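Local coordinates for 3-oxoacyl-[acyl-carrier-protein] synthase (Arabidopsis thaliana, PDB 2IX4) that condenses fatty acyl chains with two-carbon units from malonyl-ACP, releasing CO2, in fatty acid synthesis in the mitochondrion, at residues Val93-Glu98 / Ser252-Leu257. Sequence-based numbering, arbitrary orientation.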
ATOM      1  N   VAL A  93       2.274  15.915  -4.523  1.00 20.76           N
ATOM      2  CA  VAL A  93       1.460  16.905  -5.228  1.00 20.72           C
ATOM      3  C   VAL A  93       2.357  17.816  -6.065  1.00 20.77           C
ATOM      4  O   VAL A  93       2.055  18.091  -7.225  1.00 20.87           O
ATOM      5  CB  VAL A  93       0.551  17.712  -4.262  1.00 20.87           C
ATOM      6  CG1 VAL A  93      -0.161  18.855  -4.995  1.00 20.61           C
ATOM      7  CG2 VAL A  93      -0.473  16.792  -3.610  1.00 20.53           C
ATOM      8  N   CYS A  94       3.466  18.259  -5.472  1.00 20.83           N
ATOM      9  CA  CYS A  94       4.467  19.071  -6.172  1.00 20.90           C
ATOM     10  C   CYS A  94       4.982  18.365  -7.431  1.00 20.72           C
ATOM     11  O   CYS A  94       4.987  18.945  -8.520  1.00 20.50           O
ATOM     12  CB  CYS A  94       5.632  19.404  -5.232  1.00 20.88           C
ATOM     13  SG  CYS A  94       6.951  20.376  -5.983  1.00 21.64           S
ATOM     14  N   ALA A  95       5.399  17.112  -7.266  1.00 20.32           N
ATOM     15  CA  ALA A  95       5.907  16.301  -8.370  1.00 20.26           C
ATOM     16  C   ALA A  95       4.831  15.988  -9.411  1.00 20.19           C
ATOM     17  O   ALA A  95       5.103  16.016 -10.616  1.00 20.20           O
ATOM     18  CB  ALA A  95       6.530  15.016  -7.841  1.00 19.92           C
ATOM     19  N   ALA A  96       3.615  15.695  -8.945  1.00 19.90           N
ATOM     20  CA  ALA A  96       2.499  15.387  -9.838  1.00 19.83           C
ATOM     21  C   ALA A  96       2.133  16.588 -10.697  1.00 19.89           C
ATOM     22  O   ALA A  96       1.827  16.433 -11.877  1.00 20.06           O
ATOM     23  CB  ALA A  96       1.291  14.900  -9.058  1.00 19.72           C
ATOM     24  N   ASP A  97       2.180  17.778 -10.101  1.00 19.92           N
ATOM     25  CA  ASP A  97       1.883  19.016 -10.820  1.00 19.97           C
ATOM     26  C   ASP A  97       2.877  19.278 -11.948  1.00 19.98           C
ATOM     27  O   ASP A  97       2.491  19.725 -13.033  1.00 19.93           O
ATOM     28  CB  ASP A  97       1.864  20.209  -9.864  1.00 20.11           C
ATOM     29  CG  ASP A  97       1.241  21.443 -10.490  1.00 20.60           C
ATOM     30  OD1 ASP A  97       1.986  22.408 -10.765  1.00 21.18           O
ATOM     31  OD2 ASP A  97       0.011  21.437 -10.725  1.00 21.00           O
ATOM     32  N   GLU A  98       4.155  19.015 -11.681  1.00 19.91           N
ATOM     33  CA  GLU A  98       5.201  19.145 -12.694  1.00 19.86           C
ATOM     34  C   GLU A  98       5.000  18.130 -13.818  1.00 19.75           C
ATOM     35  O   GLU A  98       5.043  18.491 -14.996  1.00 19.55           O
ATOM     36  CB  GLU A  98       6.594  18.981 -12.074  1.00 19.89           C
ATOM     37  CG  GLU A  98       7.734  19.203 -13.066  1.00 20.45           C
ATOM     38  CD  GLU A  98       9.093  18.746 -12.556  1.00 20.73           C
ATOM     39  OE1 GLU A  98       9.197  18.276 -11.399  1.00 20.46           O
ATOM     40  OE2 GLU A  98      10.066  18.864 -13.328  1.00 21.62           O
ATOM     41  N   SER A 252      10.004  12.788  -3.854  1.00 21.39           N
ATOM     42  CA  SER A 252       8.955  12.148  -4.636  1.00 21.63           C
ATOM     43  C   SER A 252       9.327  12.088  -6.105  1.00 21.44           C
ATOM     44  O   SER A 252       9.984  12.988  -6.629  1.00 21.27           O
ATOM     45  CB  SER A 252       7.627  12.902  -4.480  1.00 21.77           C
ATOM     46  OG  SER A 252       6.576  12.244  -5.175  1.00 22.54           O
ATOM     47  N   GLY A 253       8.895  11.015  -6.756  1.00 21.23           N
ATOM     48  CA  GLY A 253       8.971  10.894  -8.202  1.00 20.95           C
ATOM     49  C   GLY A 253       7.593  10.538  -8.717  1.00 20.74           C
ATOM     50  O   GLY A 253       6.949   9.621  -8.208  1.00 20.75           O
ATOM     51  N   VAL A 254       7.127  11.286  -9.708  1.00 20.39           N
ATOM     52  CA  VAL A 254       5.820  11.041 -10.297  1.00 20.34           C
ATOM     53  C   VAL A 254       5.925  11.112 -11.819  1.00 20.39           C
ATOM     54  O   VAL A 254       6.535  12.036 -12.369  1.00 20.31           O
ATOM     55  CB  VAL A 254       4.751  12.043  -9.770  1.00 20.51           C
ATOM     56  CG1 VAL A 254       3.450  11.909 -10.543  1.00 20.15           C
ATOM     57  CG2 VAL A 254       4.498  11.838  -8.272  1.00 20.06           C
ATOM     58  N   ILE A 255       5.345  10.119 -12.489  1.00 20.29           N
ATOM     59  CA  ILE A 255       5.266  10.124 -13.950  1.00 20.33           C
ATOM     60  C   ILE A 255       3.824  10.071 -14.435  1.00 20.28           C
ATOM     61  O   ILE A 255       2.929   9.616 -13.714  1.00 20.13           O
ATOM     62  CB  ILE A 255       6.076   8.961 -14.597  1.00 20.17           C
ATOM     63  CG1 ILE A 255       5.528   7.593 -14.170  1.00 20.58           C
ATOM     64  CG2 ILE A 255       7.554   9.094 -14.264  1.00 20.17           C
ATOM     65  CD1 ILE A 255       6.215   6.410 -14.834  1.00 19.67           C
ATOM     66  N   VAL A 256       3.607  10.555 -15.655  1.00 20.39           N
ATOM     67  CA  VAL A 256       2.329  10.387 -16.328  1.00 20.42           C
ATOM     68  C   VAL A 256       2.472   9.226 -17.305  1.00 20.82           C
ATOM     69  O   VAL A 256       3.246   9.293 -18.263  1.00 20.96           O
ATOM     70  CB  VAL A 256       1.869  11.670 -17.060  1.00 20.47           C
ATOM     71  CG1 VAL A 256       0.576  11.419 -17.830  1.00 20.17           C
ATOM     72  CG2 VAL A 256       1.675  12.808 -16.069  1.00 20.30           C
ATOM     73  N   LEU A 257       1.750   8.149 -17.021  1.00 20.89           N
ATOM     74  CA  LEU A 257       1.649   7.016 -17.920  1.00 21.19           C
ATOM     75  C   LEU A 257       0.367   7.162 -18.721  1.00 21.41           C
ATOM     76  O   LEU A 257      -0.648   7.616 -18.190  1.00 21.49           O
ATOM     77  CB  LEU A 257       1.598   5.716 -17.124  1.00 21.03           C
ATOM     78  CG  LEU A 257       2.824   5.288 -16.320  1.00 21.36           C
ATOM     79  CD1 LEU A 257       2.408   4.308 -15.242  1.00 21.50           C
ATOM     80  CD2 LEU A 257       3.886   4.680 -17.235  1.00 21.44           C
TER
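V254 meets A95 and A96 with its forked end, one methyl for each alanine. V254 CG2 lies 3.8 Å from A95 CB. V254 CG1 comes to 3.7 Å from A96 CA and also touches A96 CB. With CG1 anti to the backbone N (chi1 172°) and CG2 beside it, both branches face the helix. V254 CB sits 3.9 Å from A96 N, which puts the valine against the helix backbone as well as on methyls. Two residues earlier on the same face of the strand, S252 adds a lighter contact, its OG 3.8 Å from A95 CB. That hydroxyl is hydrogen-bonded to the carbonyl O of G205 on the adjacent strand 200-207, and gives A95 only van der Waals contact. No hydrogen bond joins the two segments. The axes of segments 93-98 and 252-257 approach to 7.2 Å, a closeness consistent with small alanines at the interface, and run roughly in the same direction at 31°. Cutting V254 back to an alanine removes both touching methyls and is likely to leave a gap against A95 and A96. Strand 251-259 is held between strands 3-12 and 200-207, antiparallel to each, and V254 bonds through its backbone to G9. A96 and V254 both touch V202 of strand 200-207. Helix 87-102 thus covers one face of this central sheet in the thiolase-like fold, while I255 and L257 turn to the opposite face and pack against helix 181-195.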